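PDB 2YVU: probable adenylyl-sulfate kinase from Aeropyrum pernix, which phosphorylates adenosine 5'-phosphosulfate at its 3' position with ATP to make 3'-phosphoadenylyl sulfate, the activated form of sulfate. Local coordinates for residues Y178-V181 against K182-E186. Numbering follows the deposited sequence.
Sequences YSLV and KAVIE
Y178 and K182, one turn apart on the closing helix 170-184 of this P-loop kinase fold, illustrate how i to i+4 neighbours pair along a helix. The lysine sets its first methylene beyond CB over one face of the phenol in a CH-pi contact, K182 CG standing 3.6 Å from the centroid of the Y178 ring and displaced toward the rim on the CE1 side. Bends at chi2 and chi3 then carry CD and CE of the lysine past the hydroxyl end of the ring, bringing K182 CE to 3.5 Å from Y178 OH. Both polar ends converge on E40, with K182 NZ in a salt bridge to E40 OE1 and Y178 OH hydrogen-bonded to E40 OE2. Were Y178 replaced by an alanine, K182 CG would probably lose the ring face it rests on, and E40 OE2 its phenolic partner. On another side of the helix, L180 and V184 run alongside each other, L180 CD2 touching V184 CG2 at 3.9 Å. V181, buried against strand 14-19 and helix 26-39, meets I185 at an angle, V181 CG1 to I185 CD1. Beneath these pairs run the backbone bonds; the last, I185 N to V181 O, spans 2.9 Å and is nearly straight at 165°.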
loop_
_atom_site.group_PDB
_atom_site.type_symbol
_atom_site.label_atom_id
_atom_site.label_comp_id
_atom_site.label_asym_id
_atom_site.label_seq_id
_atom_site.Cartn_x
_atom_site.Cartn_y
_atom_site.Cartn_z
ATOM N N TYR A 178 -9.562 4.920 -21.923
ATOM C CA TYR A 178 -8.418 5.799 -22.084
ATOM C C TYR A 178 -8.869 7.233 -22.339
ATOM O O TYR A 178 -8.254 8.160 -21.834
ATOM C CB TYR A 178 -7.541 5.291 -23.238
ATOM C CG TYR A 178 -6.455 6.261 -23.678
ATOM C CD1 TYR A 178 -6.759 7.357 -24.491
ATOM C CD2 TYR A 178 -5.125 6.077 -23.290
ATOM C CE1 TYR A 178 -5.774 8.240 -24.907
ATOM C CE2 TYR A 178 -4.122 6.963 -23.703
ATOM C CZ TYR A 178 -4.459 8.038 -24.510
ATOM O OH TYR A 178 -3.497 8.913 -24.922
ATOM N N SER A 179 -9.939 7.425 -23.111
ATOM C CA SER A 179 -10.423 8.785 -23.397
ATOM C C SER A 179 -10.944 9.477 -22.143
ATOM O O SER A 179 -10.717 10.676 -21.956
ATOM C CB SER A 179 -11.527 8.758 -24.455
ATOM O OG SER A 179 -11.021 8.342 -25.712
ATOM N N LEU A 180 -11.638 8.726 -21.284
ATOM C CA LEU A 180 -12.173 9.273 -20.027
ATOM C C LEU A 180 -10.978 9.647 -19.134
ATOM O O LEU A 180 -10.911 10.754 -18.587
ATOM C CB LEU A 180 -13.047 8.226 -19.296
ATOM C CG LEU A 180 -14.151 8.615 -18.281
ATOM C CD1 LEU A 180 -14.177 7.620 -17.099
ATOM C CD2 LEU A 180 -13.932 10.009 -17.754
ATOM N N VAL A 181 -10.029 8.724 -18.996
ATOM C CA VAL A 181 -8.852 8.985 -18.166
ATOM C C VAL A 181 -8.113 10.242 -18.639
ATOM O O VAL A 181 -7.801 11.125 -17.842
ATOM C CB VAL A 181 -7.863 7.785 -18.197
ATOM C CG1 VAL A 181 -6.510 8.212 -17.653
ATOM C CG2 VAL A 181 -8.416 6.629 -17.335
ATOM N N LYS A 182 -7.828 10.316 -19.937
ATOM C CA LYS A 182 -7.113 11.473 -20.469
ATOM C C LYS A 182 -7.928 12.753 -20.308
ATOM O O LYS A 182 -7.376 13.834 -20.138
ATOM C CB LYS A 182 -6.766 11.251 -21.946
ATOM C CG LYS A 182 -5.766 10.129 -22.166
ATOM C CD LYS A 182 -4.349 10.496 -21.696
ATOM C CE LYS A 182 -3.743 11.565 -22.612
ATOM N NZ LYS A 182 -2.260 11.674 -22.505
ATOM N N ALA A 183 -9.246 12.626 -20.343
ATOM C CA ALA A 183 -10.087 13.801 -20.194
ATOM C C ALA A 183 -9.996 14.323 -18.776
ATOM O O ALA A 183 -10.112 15.519 -18.542
ATOM C CB ALA A 183 -11.531 13.464 -20.535
ATOM N N VAL A 184 -9.770 13.429 -17.827
ATOM C CA VAL A 184 -9.700 13.827 -16.428
ATOM C C VAL A 184 -8.323 14.295 -15.942
ATOM O O VAL A 184 -8.230 15.268 -15.189
ATOM C CB VAL A 184 -10.188 12.663 -15.508
ATOM C CG1 VAL A 184 -9.928 12.987 -14.040
ATOM C CG2 VAL A 184 -11.676 12.422 -15.720
ATOM N N ILE A 185 -7.255 13.616 -16.360
ATOM C CA ILE A 185 -5.928 13.986 -15.894
ATOM C C ILE A 185 -5.401 15.187 -16.648
ATOM O O ILE A 185 -4.282 15.627 -16.408
ATOM C CB ILE A 185 -4.923 12.825 -16.040
ATOM C CG1 ILE A 185 -4.766 12.448 -17.514
ATOM C CG2 ILE A 185 -5.382 11.645 -15.208
ATOM C CD1 ILE A 185 -3.807 11.319 -17.761
ATOM N N GLU A 186 -6.227 15.689 -17.563
ATOM C CA GLU A 186 -5.929 16.859 -18.393
ATOM C C GLU A 186 -5.327 16.494 -19.738
ATOM O O GLU A 186 -5.800 17.062 -20.746
ATOM C CB GLU A 186 -5.028 17.850 -17.635
ATOM C CG GLU A 186 -5.761 18.556 -16.486
ATOM C CD GLU A 186 -4.900 18.762 -15.246
ATOM O OE1 GLU A 186 -3.866 19.462 -15.331
ATOM O OE2 GLU A 186 -5.267 18.222 -14.179
ATOM O OXT GLU A 186 -4.407 15.649 -19.770
#